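Local coordinates for protein nicotinate phosphoribosyltransferase (PDB 1VLP) that catalyses the ATP-dependent formation of nicotinate ribonucleotide from nicotinate and phosphoribosyl diphosphate, the first step of NAD synthesis from nicotinic acid, at residues 32-37 against 244-249; 44-49 against 138-143. All coordinates share one frame; numbering follows the deposited sequence. Where two conformers were deposited one is given.

Contact 1 (32-37 against 244-249); sequences HAAVFT and HEWVMG
Segments 32-37 and 244-249, both helical, have their nearest CA atoms at Val35 and Trp246, 8.4 Å apart. This is helix-to-helix packing in a type II phosphoribosyltransferase. It joins the N-terminal domain to the TIM-barrel-like part of the chain. A single indole bridges the gap. The CG of Trp246 stands anti to its own N (chi1 -175°), and this carries the six-membered ring out to helix 26-38. Ala34 points its CB at the ring face, 4.0 Å from the centroid of the six-membered ring and 26° off the normal. This is a CH-pi contact. Val35 meets the same ring differently: its CG2 lies in plane at the edge, 4.0 Å from Trp246 CZ3. The pyrrole end is held elsewhere, since Trp246 NE1 hydrogen-bonds to Ala264 O on helix 260-272. That bond helps fix the rotation of the indole. Trp137 also touches both Val35 and Trp246. The nicotinate site inferred by similarity is near, with the side chain of Tyr27 about 8 Å from that of Trp246. Within helix 26-38, Ala33 O accepts from Thr37 N and from Thr37 OG1, which approach from opposite faces of its carbonyl plane, the hydroxyl at 2.8 Å.

Contact 2 (44-49 against 138-143); sequences VTYKYT and KDTILY
Tyr46, on strand 43-50, points its side chain toward the turn formed by Thr140 to Tyr143. Strand 43-50 lies inside a five-stranded antiparallel sheet, between strands 126-134 and 388-395. The facing turn is a type I beta turn, closed by a hydrogen bond from Tyr143 N to Thr140 O, 3.1 Å. The CA atoms of Val44 and Thr140 are nearest, 7.6 Å apart.

From CB, the Tyr46 side chain sets out toward the turn, with CG anti to the carbonyl carbon (chi1 -62°). Along one edge of the ring, CD1 is 4.2 Å from Thr140 OG1. One atom further, CE1 comes to 3.5 Å from the same Thr140 OG1, which lies in the ring plane. CE1 also packs on Thr140 CB. At the tip, OH is 3.7 Å from Ile141 CA and 3.8 Å from Ile141 CD1. The Tyr46 side chain lies at a slant to those of Thr140 and Ile141. The probable strong partner of this hydroxyl is outside the two segments, Glu245 OE1 on helix 244-254; the modelled separation is unusually short, so its detail is doubtful. A weak hydrogen bond joins the hydroxyl to Trp137 NE1.

Val44 also points at the turn. Its CG2 comes against the hydroxyl side of Thr140, at a modelled separation too short to be relied on. The Thr140 hydroxyl hydrogen-bonds to Ser136 O, just ahead of the segment. Its partner is on its own side, and no hydrogen bond crosses between the segments.

Ile141 continues on to helix 26-38, where it touches Met31, His32 and Val35. Ile141 O accepts a hydrogen bond from Lys28 NZ of that helix. On the sheet, Val44 rests on Leu392 and Tyr46 on Ile390, both of the adjacent strand 388-395. The turn thus lies between the sheet and helix 26-38, touching both.

Both contacts are buried, with centres 12 Å apart. Contact 1 joins two helices that are distant in sequence and crosses between the family's two sequence regions. Contact 2 stays within the N-terminal region and joins a sheet strand to a turn. Contact 1 rests on alkyl groups against an indole, whereas contact 2 also places a tyrosine and a threonine hydroxyl at the interface. The two meet directly. Val35 and His32 of contact 1 pack on Lys138 of contact 2. Glu245, in segment 244-249 of contact 1, forms a salt bridge with Lys28 of helix 26-38.

Contact 1 (32-37 against 244-249)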
loop_
_atom_site.group_PDB
_atom_site.type_symbol
_atom_site.label_atom_id
_atom_site.label_comp_id
_atom_site.label_asym_id
_atom_site.label_seq_id
_atom_site.Cartn_x
_atom_site.Cartn_y
_atom_site.Cartn_z
ATOM N N HIS A 32 10.343 -6.338 -0.207
ATOM C CA HIS A 32 11.004 -7.437 -0.914
ATOM C C HIS A 32 12.499 -7.501 -0.518
ATOM O O HIS A 32 13.059 -8.544 -0.227
ATOM C CB HIS A 32 10.847 -7.238 -2.430
ATOM C CG HIS A 32 11.269 -8.431 -3.232
ATOM N ND1 HIS A 32 11.680 -8.328 -4.555
ATOM C CD2 HIS A 32 11.339 -9.753 -2.914
ATOM C CE1 HIS A 32 11.960 -9.546 -5.010
ATOM N NE2 HIS A 32 11.799 -10.420 -4.026
ATOM N N ALA A 33 13.152 -6.339 -0.553
ATOM C CA ALA A 33 14.563 -6.228 -0.122
ATOM C C ALA A 33 14.726 -6.619 1.328
ATOM O O ALA A 33 15.641 -7.361 1.666
ATOM C CB ALA A 33 15.082 -4.851 -0.350
ATOM N N ALA A 34 13.797 -6.176 2.175
ATOM C CA ALA A 34 13.903 -6.492 3.614
ATOM C C ALA A 34 13.724 -8.005 3.865
ATOM O O ALA A 34 14.437 -8.612 4.666
ATOM C CB ALA A 34 12.874 -5.664 4.421
ATOM N N VAL A 35 12.769 -8.625 3.152
ATOM C CA VAL A 35 12.440 -10.025 3.341
ATOM C C VAL A 35 13.547 -10.890 2.787
ATOM O O VAL A 35 13.933 -11.887 3.410
ATOM C CB VAL A 35 11.105 -10.321 2.677
ATOM C CG1 VAL A 35 10.857 -11.761 2.540
ATOM C CG2 VAL A 35 9.980 -9.619 3.489
ATOM N N PHE A 36 14.032 -10.510 1.610
ATOM C CA PHE A 36 15.154 -11.201 0.976
ATOM C C PHE A 36 16.381 -11.188 1.893
ATOM O O PHE A 36 17.049 -12.206 2.016
ATOM C CB PHE A 36 15.504 -10.561 -0.389
ATOM C CG PHE A 36 16.843 -11.020 -0.941
ATOM C CD1 PHE A 36 16.987 -12.285 -1.453
ATOM C CD2 PHE A 36 17.970 -10.181 -0.865
ATOM C CE1 PHE A 36 18.225 -12.717 -1.960
ATOM C CE2 PHE A 36 19.215 -10.620 -1.363
ATOM C CZ PHE A 36 19.320 -11.876 -1.896
ATOM N N THR A 37 16.661 -10.037 2.492
ATOM C CA THR A 37 17.847 -9.811 3.300
ATOM C C THR A 37 17.807 -10.634 4.614
ATOM O O THR A 37 18.803 -11.262 5.006
ATOM C CB THR A 37 18.089 -8.286 3.533
ATOM O OG1 THR A 37 18.356 -7.606 2.259
ATOM C CG2 THR A 37 19.280 -8.032 4.450
ATOM N N HIS A 244 2.335 -2.862 7.124
ATOM C CA HIS A 244 1.953 -3.712 8.284
ATOM C C HIS A 244 2.534 -5.088 8.199
ATOM O O HIS A 244 2.879 -5.654 9.236
ATOM C CB HIS A 244 0.441 -3.830 8.474
ATOM C CG HIS A 244 -0.248 -2.537 8.768
ATOM N ND1 HIS A 244 -0.095 -1.859 9.957
ATOM C CD2 HIS A 244 -1.061 -1.773 7.994
ATOM C CE1 HIS A 244 -0.814 -0.744 9.910
ATOM N NE2 HIS A 244 -1.415 -0.675 8.730
ATOM N N GLU A 245 2.667 -5.615 6.974
ATOM C CA GLU A 245 3.056 -7.015 6.807
ATOM C C GLU A 245 4.453 -7.294 7.371
ATOM O O GLU A 245 4.728 -8.387 7.860
ATOM C CB GLU A 245 2.866 -7.468 5.356
ATOM C CG GLU A 245 3.759 -6.966 4.366
ATOM C CD GLU A 245 3.553 -7.662 2.962
ATOM O OE1 GLU A 245 3.717 -8.904 2.911
ATOM O OE2 GLU A 245 3.355 -6.956 1.980
ATOM N N TRP A 246 5.294 -6.254 7.451
ATOM C CA TRP A 246 6.603 -6.366 8.075
ATOM C C TRP A 246 6.524 -6.745 9.515
ATOM O O TRP A 246 7.018 -7.809 9.881
ATOM C CB TRP A 246 7.428 -5.083 7.863
ATOM C CG TRP A 246 8.807 -5.191 8.384
ATOM C CD1 TRP A 246 9.357 -4.421 9.370
ATOM C CD2 TRP A 246 9.846 -6.083 7.949
ATOM N NE1 TRP A 246 10.641 -4.791 9.580
ATOM C CE2 TRP A 246 10.983 -5.798 8.734
ATOM C CE3 TRP A 246 9.931 -7.102 6.974
ATOM C CZ2 TRP A 246 12.194 -6.498 8.591
ATOM C CZ3 TRP A 246 11.124 -7.787 6.833
ATOM C CH2 TRP A 246 12.229 -7.488 7.623
ATOM N N VAL A 247 5.936 -5.920 10.386
ATOM C CA VAL A 247 5.924 -6.338 11.811
ATOM C C VAL A 247 5.040 -7.565 12.061
ATOM O O VAL A 247 5.330 -8.322 12.960
ATOM C CB VAL A 247 5.632 -5.201 12.860
ATOM C CG1 VAL A 247 4.228 -4.740 12.807
ATOM C CG2 VAL A 247 6.008 -5.692 14.317
HETATM N N MSE A 248 3.966 -7.716 11.292
HETATM C CA MSE A 248 3.078 -8.939 11.363
HETATM C C MSE A 248 3.911 -10.164 11.103
HETATM O O MSE A 248 3.855 -11.116 11.882
HETATM C CB MSE A 248 1.929 -8.831 10.374
HETATM C CG MSE A 248 0.923 -7.730 10.634
HETATM SE SE MSE A 248 -0.356 -7.605 9.182
HETATM C CE MSE A 248 -1.239 -9.332 9.372
ATOM N N GLY A 249 4.743 -10.163 10.042
ATOM C CA GLY A 249 5.607 -11.314 9.772
ATOM C C GLY A 249 6.657 -11.547 10.836
ATOM O O GLY A 249 6.873 -12.655 11.295
#

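Contact 2 (44-49 against 138-143)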
loop_
_atom_site.group_PDB
_atom_site.type_symbol
_atom_site.label_atom_id
_atom_site.label_comp_id
_atom_site.label_asym_id
_atom_site.label_seq_id
_atom_site.Cartn_x
_atom_site.Cartn_y
_atom_site.Cartn_z
ATOM N N VAL A 44 5.056 -18.041 3.677
ATOM C CA VAL A 44 3.873 -17.277 4.016
ATOM C C VAL A 44 2.707 -17.651 3.108
ATOM O O VAL A 44 2.885 -18.265 2.021
ATOM C CB VAL A 44 4.129 -15.739 3.850
ATOM C CG1 VAL A 44 5.232 -15.234 4.809
ATOM C CG2 VAL A 44 4.462 -15.404 2.347
ATOM N N THR A 45 1.512 -17.262 3.567
ATOM C CA THR A 45 0.322 -17.341 2.721
ATOM C C THR A 45 -0.381 -15.993 2.809
ATOM O O THR A 45 -0.604 -15.492 3.909
ATOM C CB THR A 45 -0.634 -18.461 3.175
ATOM O OG1 THR A 45 0.026 -19.718 3.006
ATOM C CG2 THR A 45 -1.910 -18.435 2.364
ATOM N N TYR A 46 -0.759 -15.431 1.659
ATOM C CA TYR A 46 -1.675 -14.262 1.577
ATOM C C TYR A 46 -3.030 -14.723 1.081
ATOM O O TYR A 46 -3.098 -15.692 0.280
ATOM C CB TYR A 46 -1.164 -13.195 0.581
ATOM C CG TYR A 46 0.169 -12.542 0.902
ATOM C CD1 TYR A 46 1.374 -13.201 0.606
ATOM C CD2 TYR A 46 0.238 -11.277 1.480
ATOM C CE1 TYR A 46 2.601 -12.619 0.885
ATOM C CE2 TYR A 46 1.468 -10.690 1.764
ATOM C CZ TYR A 46 2.645 -11.397 1.461
ATOM O OH TYR A 46 3.873 -10.856 1.687
ATOM N N LYS A 47 -4.095 -14.014 1.472
ATOM C CA LYS A 47 -5.433 -14.369 1.062
ATOM C C LYS A 47 -6.183 -13.158 0.582
ATOM O O LYS A 47 -6.148 -12.127 1.184
ATOM C CB LYS A 47 -6.219 -15.008 2.212
ATOM C CG LYS A 47 -7.755 -14.972 2.016
ATOM C CD LYS A 47 -8.579 -15.563 3.200
ATOM C CE LYS A 47 -10.108 -15.612 2.866
ATOM N NZ LYS A 47 -10.913 -14.363 3.134
ATOM N N TYR A 48 -6.878 -13.366 -0.518
ATOM C CA TYR A 48 -7.823 -12.381 -1.093
ATOM C C TYR A 48 -9.118 -12.374 -0.316
ATOM O O TYR A 48 -9.665 -13.397 0.010
ATOM C CB TYR A 48 -8.104 -12.756 -2.548
ATOM C CG TYR A 48 -9.291 -12.110 -3.234
ATOM C CD1 TYR A 48 -9.169 -10.850 -3.837
ATOM C CD2 TYR A 48 -10.525 -12.764 -3.276
ATOM C CE1 TYR A 48 -10.231 -10.278 -4.480
ATOM C CE2 TYR A 48 -11.642 -12.175 -3.932
ATOM C CZ TYR A 48 -11.450 -10.955 -4.579
ATOM O OH TYR A 48 -12.502 -10.411 -5.257
ATOM N N THR A 49 -9.632 -11.186 -0.057
ATOM C CA THR A 49 -10.955 -11.053 0.499
ATOM C C THR A 49 -11.664 -9.916 -0.219
ATOM O O THR A 49 -11.077 -8.861 -0.479
ATOM C CB THR A 49 -10.919 -10.746 2.022
ATOM O OG1 THR A 49 -10.186 -11.769 2.690
ATOM C CG2 THR A 49 -12.350 -10.719 2.571
ATOM N N LYS A 138 10.021 -14.142 0.058
ATOM C CA LYS A 138 10.674 -13.431 -1.058
ATOM C C LYS A 138 10.077 -13.744 -2.441
ATOM O O LYS A 138 10.239 -12.952 -3.359
ATOM C CB LYS A 138 12.176 -13.701 -1.112
ATOM C CG LYS A 138 12.585 -15.042 -1.570
ATOM C CD LYS A 138 14.093 -15.218 -1.343
ATOM C CE LYS A 138 14.578 -16.549 -1.839
ATOM N NZ LYS A 138 14.105 -17.707 -1.039
ATOM N N ASP A 139 9.418 -14.887 -2.567
ATOM C CA ASP A 139 8.746 -15.313 -3.807
ATOM C C ASP A 139 7.317 -14.807 -3.911
ATOM O O ASP A 139 6.703 -14.899 -5.003
ATOM C CB ASP A 139 8.674 -16.849 -3.915
ATOM C CG ASP A 139 10.004 -17.484 -4.242
ATOM O OD1 ASP A 139 10.944 -16.773 -4.608
ATOM O OD2 ASP A 139 10.106 -18.714 -4.106
ATOM N N THR A 140 6.731 -14.356 -2.796
ATOM C CA THR A 140 5.302 -14.046 -2.752
ATOM C C THR A 140 4.958 -12.571 -2.527
ATOM O O THR A 140 3.834 -12.094 -2.911
ATOM C CB THR A 140 4.584 -14.924 -1.691
ATOM O OG1 THR A 140 5.140 -14.687 -0.427
ATOM C CG2 THR A 140 4.736 -16.396 -2.059
ATOM N N ILE A 141 5.885 -11.867 -1.887
ATOM C CA ILE A 141 5.657 -10.460 -1.481
ATOM C C ILE A 141 5.196 -9.490 -2.608
ATOM O O ILE A 141 4.415 -8.563 -2.351
ATOM C CB ILE A 141 6.900 -9.944 -0.717
ATOM C CG1 ILE A 141 6.612 -8.600 -0.059
ATOM C CG2 ILE A 141 8.120 -9.872 -1.635
ATOM C CD1 ILE A 141 6.937 -8.559 1.304
ATOM N N LEU A 142 5.658 -9.681 -3.852
ATOM C CA LEU A 142 5.298 -8.715 -4.876
ATOM C C LEU A 142 3.869 -8.871 -5.381
ATOM O O LEU A 142 3.363 -7.981 -6.049
ATOM C CB LEU A 142 6.289 -8.793 -6.045
ATOM C CG LEU A 142 7.735 -8.397 -5.718
ATOM C CD1 LEU A 142 8.558 -8.289 -7.035
ATOM C CD2 LEU A 142 7.828 -7.107 -4.924
ATOM N N TYR A 143 3.220 -10.017 -5.176
ATOM C CA TYR A 143 1.896 -10.226 -5.855
ATOM C C TYR A 143 0.773 -9.309 -5.445
ATOM O O TYR A 143 -0.076 -9.001 -6.287
ATOM C CB TYR A 143 1.423 -11.651 -5.651
ATOM C CG TYR A 143 2.163 -12.662 -6.462
ATOM C CD1 TYR A 143 1.907 -12.808 -7.820
ATOM C CD2 TYR A 143 3.121 -13.510 -5.873
ATOM C CE1 TYR A 143 2.542 -13.782 -8.559
ATOM C CE2 TYR A 143 3.772 -14.466 -6.612
ATOM C CZ TYR A 143 3.484 -14.599 -7.956
ATOM O OH TYR A 143 4.130 -15.561 -8.703
#